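Local atomic coordinates of type 6 secretion amidase effector 2 (Salmonella typhi, PDB entry 6WIN), a protein that probably cleaves amide bonds in bacterial peptidoglycan, acting as a toxin of the type VI secretion system. Residues A[86-91]-A[100-105]; A[37-42]-A[56-61]. All blocks are in the same frame, centred on the assembly; numbering follows the deposited sequence.

Contact 1: A[86-91]-A[100-105]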
# COMPACT_ATOMS: atom_id res chain seq x y z
N TRP A 86 -6.65 -7.75 -2.95
CA TRP A 86 -7.35 -6.68 -3.64
C TRP A 86 -7.10 -5.37 -2.89
O TRP A 86 -7.30 -5.32 -1.68
CB TRP A 86 -8.85 -6.98 -3.71
CG TRP A 86 -9.23 -7.94 -4.79
CD1 TRP A 86 -9.45 -9.29 -4.65
CD2 TRP A 86 -9.44 -7.64 -6.17
NE1 TRP A 86 -9.80 -9.83 -5.86
CE2 TRP A 86 -9.79 -8.84 -6.81
CE3 TRP A 86 -9.38 -6.46 -6.92
CZ2 TRP A 86 -10.07 -8.91 -8.18
CZ3 TRP A 86 -9.66 -6.53 -8.28
CH2 TRP A 86 -10.00 -7.74 -8.89
N VAL A 87 -6.65 -4.34 -3.61
CA VAL A 87 -6.41 -3.02 -3.02
C VAL A 87 -7.20 -1.96 -3.79
O VAL A 87 -7.66 -2.18 -4.91
CB VAL A 87 -4.91 -2.64 -2.99
CG1 VAL A 87 -4.07 -3.75 -2.36
CG2 VAL A 87 -4.42 -2.30 -4.40
N MSE A 88 -7.36 -0.80 -3.15
CA MSE A 88 -7.88 0.41 -3.79
C MSE A 88 -6.76 1.45 -3.90
O MSE A 88 -6.15 1.82 -2.88
CB MSE A 88 -9.07 0.94 -2.96
CG MSE A 88 -9.81 2.14 -3.55
SE MSE A 88 -10.92 1.60 -5.06
CE MSE A 88 -12.40 0.58 -4.11
N ASP A 89 -6.46 1.91 -5.11
CA ASP A 89 -5.31 2.79 -5.28
C ASP A 89 -5.49 3.74 -6.46
O ASP A 89 -6.56 3.81 -7.08
CB ASP A 89 -4.00 1.98 -5.40
CG ASP A 89 -3.99 1.00 -6.58
OD1 ASP A 89 -4.93 0.98 -7.39
OD2 ASP A 89 -2.99 0.24 -6.68
N GLN A 90 -4.44 4.51 -6.73
CA GLN A 90 -4.36 5.36 -7.90
C GLN A 90 -2.88 5.54 -8.22
O GLN A 90 -2.01 5.22 -7.41
CB GLN A 90 -5.02 6.73 -7.66
CG GLN A 90 -4.08 7.74 -6.97
CD GLN A 90 -4.71 9.10 -6.73
OE1 GLN A 90 -5.89 9.32 -6.99
NE2 GLN A 90 -3.91 10.03 -6.22
N TRP A 91 -2.60 6.05 -9.42
CA TRP A 91 -1.28 6.58 -9.74
C TRP A 91 -1.43 7.51 -10.94
O TRP A 91 -2.54 7.74 -11.44
CB TRP A 91 -0.23 5.47 -9.95
CG TRP A 91 -0.49 4.45 -11.05
CD1 TRP A 91 -0.08 4.53 -12.35
CD2 TRP A 91 -1.19 3.20 -10.91
NE1 TRP A 91 -0.49 3.40 -13.04
CE2 TRP A 91 -1.17 2.57 -12.18
CE3 TRP A 91 -1.82 2.55 -9.85
CZ2 TRP A 91 -1.76 1.33 -12.41
CZ3 TRP A 91 -2.41 1.30 -10.08
CH2 TRP A 91 -2.38 0.71 -11.36
N VAL A 100 -9.75 6.33 -9.50
CA VAL A 100 -9.46 5.49 -8.35
C VAL A 100 -10.22 4.18 -8.53
O VAL A 100 -11.42 4.19 -8.85
CB VAL A 100 -9.85 6.22 -7.05
CG1 VAL A 100 -9.52 5.39 -5.82
CG2 VAL A 100 -9.13 7.56 -6.99
N SER A 101 -9.53 3.05 -8.38
CA SER A 101 -10.18 1.78 -8.69
C SER A 101 -9.45 0.62 -8.03
O SER A 101 -8.30 0.74 -7.62
CB SER A 101 -10.25 1.54 -10.20
OG SER A 101 -8.97 1.60 -10.79
N LYS A 102 -10.14 -0.53 -7.99
CA LYS A 102 -9.61 -1.75 -7.40
C LYS A 102 -8.71 -2.49 -8.37
O LYS A 102 -8.95 -2.51 -9.58
CB LYS A 102 -10.71 -2.72 -7.00
CG LYS A 102 -11.98 -2.13 -6.48
CD LYS A 102 -12.94 -3.27 -6.22
CE LYS A 102 -14.17 -2.80 -5.50
NZ LYS A 102 -15.05 -3.97 -5.21
N ARG A 103 -7.69 -3.16 -7.82
CA ARG A 103 -6.89 -4.07 -8.62
C ARG A 103 -6.37 -5.21 -7.75
O ARG A 103 -6.30 -5.10 -6.52
CB ARG A 103 -5.73 -3.35 -9.32
CG ARG A 103 -4.60 -2.89 -8.39
CD ARG A 103 -3.45 -2.31 -9.21
NE ARG A 103 -2.37 -1.82 -8.35
CZ ARG A 103 -1.14 -2.33 -8.31
NH1 ARG A 103 -0.82 -3.36 -9.09
NH2 ARG A 103 -0.23 -1.80 -7.50
N TYR A 104 -6.03 -6.31 -8.41
CA TYR A 104 -5.59 -7.55 -7.78
C TYR A 104 -4.08 -7.60 -7.83
O TYR A 104 -3.49 -7.53 -8.92
CB TYR A 104 -6.18 -8.75 -8.51
CG TYR A 104 -6.03 -10.11 -7.86
CD1 TYR A 104 -6.55 -10.36 -6.61
CD2 TYR A 104 -5.45 -11.17 -8.55
CE1 TYR A 104 -6.46 -11.61 -6.03
CE2 TYR A 104 -5.35 -12.43 -7.98
CZ TYR A 104 -5.87 -12.64 -6.73
OH TYR A 104 -5.79 -13.87 -6.14
N ILE A 105 -3.45 -7.71 -6.66
CA ILE A 105 -2.01 -7.84 -6.53
C ILE A 105 -1.73 -9.27 -6.10
O ILE A 105 -2.15 -9.70 -5.02
CB ILE A 105 -1.45 -6.82 -5.52
CG1 ILE A 105 -1.90 -5.40 -5.90
CG2 ILE A 105 0.07 -6.93 -5.42
CD1 ILE A 105 -1.21 -4.29 -5.09
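The antiparallel β-hairpin of strands 84-89 and 101-106 pairs Val87 with Arg103 and Asp89 with Ser101 through the backbone. The Val87 N to Arg103 O bond is 3.0 Å and its return, Arg103 N to Val87 O, 3.1 Å, whereas both bonds of the Asp89-Ser101 pair are weak. On the face carrying Val87, Asp89 and Arg103 a salt bridge joins the strands. Arg103 NE points almost straight at Asp89 OD2 (2.7 Å, 176° at the hydrogen), using the syn lone pair of OD2, which itself lies in the guanidinium plane; carboxylate and guanidinium are nearly coplanar. The Arg103 CG sits between the backbone N and carbonyl carbon (chi1 71°), and from there the chain runs extended to NE. The Trp91 indole crosses this arm steeply, CZ3 lying 3.6 Å from Arg103 NE, while Val87 CG2 meets Ile105 CD1 at 3.8 Å.

The face of Trp86 and Met88 is packed differently. Tyr104 CB stands over the Trp86 six-membered ring, 3.8 Å from its centroid, in a CH-pi contact; Tyr104 CD1 lies over the same indole, 3.4 Å from Trp86 NE1. The two rings are oblique, inclined at 43°. The bent selenomethionine Met88 lays its CE against Lys102 CG (3.6 Å).

Asp89 OD2 also bonds His73 NE2 and OD1 pairs with Lys97, while Asn124 and Ser123 receive the outer Arg103 nitrogens. The Asp89-His73 bond is consistent with the polar residue-histidine pair of papain-like cysteine amidases; Arg103 would then help to position Asp89 as a second-shell residue.

Contact 2: A[37-42]-A[56-61]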
# COMPACT_ATOMS: atom_id res chain seq x y z
N SER A 37 7.99 9.07 4.11
CA SER A 37 9.31 8.98 4.74
C SER A 37 9.23 8.76 6.24
O SER A 37 10.23 8.34 6.84
CB SER A 37 10.10 10.26 4.46
OG SER A 37 9.34 11.40 4.84
N THR A 38 8.09 9.03 6.87
CA THR A 38 7.94 8.86 8.31
C THR A 38 7.34 7.51 8.69
O THR A 38 7.29 7.19 9.89
CB THR A 38 7.06 9.97 8.91
OG1 THR A 38 5.71 9.82 8.44
CG2 THR A 38 7.59 11.35 8.48
N TRP A 39 6.88 6.72 7.72
CA TRP A 39 6.15 5.50 8.02
C TRP A 39 7.09 4.42 8.58
O TRP A 39 8.27 4.36 8.23
CB TRP A 39 5.45 4.97 6.77
CG TRP A 39 4.35 5.87 6.24
CD1 TRP A 39 3.83 6.98 6.85
CD2 TRP A 39 3.67 5.75 4.99
NE1 TRP A 39 2.87 7.55 6.06
CE2 TRP A 39 2.75 6.82 4.91
CE3 TRP A 39 3.75 4.85 3.91
CZ2 TRP A 39 1.91 7.00 3.80
CZ3 TRP A 39 2.93 5.03 2.82
CH2 TRP A 39 2.01 6.11 2.78
N GLN A 40 6.54 3.59 9.47
CA GLN A 40 7.21 2.39 9.97
C GLN A 40 6.49 1.16 9.45
O GLN A 40 5.25 1.10 9.43
CB GLN A 40 7.24 2.37 11.50
CG GLN A 40 8.05 1.23 12.09
CD GLN A 40 9.49 1.62 12.40
OE1 GLN A 40 9.76 2.28 13.41
NE2 GLN A 40 10.41 1.21 11.53
N GLN A 41 7.27 0.16 9.05
CA GLN A 41 6.73 -1.10 8.56
C GLN A 41 5.94 -1.84 9.64
O GLN A 41 6.49 -2.20 10.69
CB GLN A 41 7.88 -1.97 8.05
CG GLN A 41 7.46 -3.33 7.57
CD GLN A 41 8.57 -4.04 6.85
OE1 GLN A 41 9.69 -3.52 6.70
NE2 GLN A 41 8.28 -5.24 6.39
N GLY A 42 4.66 -2.10 9.39
CA GLY A 42 3.83 -2.88 10.29
C GLY A 42 3.73 -4.34 9.89
O GLY A 42 4.61 -4.91 9.23
N VAL A 56 -4.72 1.14 5.75
CA VAL A 56 -3.70 1.71 4.88
C VAL A 56 -2.49 0.78 4.85
O VAL A 56 -1.94 0.43 5.90
CB VAL A 56 -3.30 3.11 5.36
CG1 VAL A 56 -2.12 3.60 4.56
CG2 VAL A 56 -4.50 4.09 5.28
N ILE A 57 -2.07 0.39 3.64
CA ILE A 57 -0.94 -0.51 3.46
C ILE A 57 0.03 0.09 2.44
O ILE A 57 -0.31 1.01 1.69
CB ILE A 57 -1.41 -1.92 3.03
CG1 ILE A 57 -2.09 -1.87 1.65
CG2 ILE A 57 -2.37 -2.47 4.07
CD1 ILE A 57 -2.48 -3.26 1.11
N ALA A 58 1.25 -0.45 2.41
CA ALA A 58 2.28 0.08 1.52
C ALA A 58 3.39 -0.94 1.34
O ALA A 58 3.54 -1.87 2.13
CB ALA A 58 2.87 1.38 2.08
N THR A 59 4.17 -0.75 0.28
CA THR A 59 5.42 -1.47 0.10
C THR A 59 6.45 -0.99 1.12
O THR A 59 6.68 0.22 1.26
CB THR A 59 5.97 -1.23 -1.31
OG1 THR A 59 6.18 0.18 -1.48
CG2 THR A 59 4.99 -1.73 -2.38
N PHE A 60 7.10 -1.93 1.81
CA PHE A 60 8.12 -1.59 2.81
C PHE A 60 9.38 -2.42 2.60
O PHE A 60 9.30 -3.62 2.31
CB PHE A 60 7.63 -1.83 4.24
CG PHE A 60 6.77 -0.73 4.79
CD1 PHE A 60 7.34 0.35 5.45
CD2 PHE A 60 5.39 -0.79 4.66
CE1 PHE A 60 6.56 1.34 5.97
CE2 PHE A 60 4.60 0.20 5.18
CZ PHE A 60 5.19 1.28 5.84
N VAL A 61 10.52 -1.78 2.78
CA VAL A 61 11.83 -2.41 2.65
C VAL A 61 12.66 -2.00 3.85
O VAL A 61 12.83 -0.80 4.12
CB VAL A 61 12.54 -2.00 1.35
CG1 VAL A 61 14.01 -2.33 1.43
CG2 VAL A 61 11.86 -2.64 0.13
O HOH W 1 9.94 -5.83 3.81
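Gln41 runs over the ring of Phe60 toward its CB, the two side chains pointing opposite ways. The contact begins at the backbone, where Gln41 CA sits over the ring face, 3.6 Å from the centroid, as a CH-pi contact. CB follows at 3.5 Å from Phe60 CD1. With CG anti to the backbone N (chi1 177°), the chain continues extended toward the base of the phenyl group: CG is 3.7 Å and CD 3.5 Å from Phe60 CB, and the amide plane is only 22° from that of the ring. OE1 accepts a bond from Gly63 N, while NE2 donates to a water whose O is 3.1 Å away; that water donates to Phe60 O over 2.7 Å.

The far end of the ring meets Trp39, whose CB approaches Phe60 CZ at the edge (3.8 Å); the indole then reaches on, its CZ3 3.7 Å from Ala58 CB. Between strands 40-44 and 56-59 in the sheet runs strand 129-133, so these side chains bridge over a neighbour: Gln41 touches its Phe130 and Trp39 its Val132, while Trp39 also packs on Val24 of helix 23-30 and Ala74 of strand 74-81.

In the fold
Contacts 1 and 2 belong to one antiparallel sheet, on opposite sides of the chain's centre, with their own centres about 17 Å apart. Contact 1 ties an outermost strand, 101-106, to its neighbour; contact 2 reaches from the other outermost strand, 40-44, over 129-133 to 56-59. They meet by packing, Val87 CG1 lying 3.8 Å from Ile57 CD1, and both lean on helix 23-30, through Val100 and Gln90 on Leu26 and through Trp39 on Val24. Contact 1 probably borders the catalytic centre. Thr59, in the 56-61 segment though not in contact 2 itself, bonds the backbone N of the same His73 that contact 1 reaches.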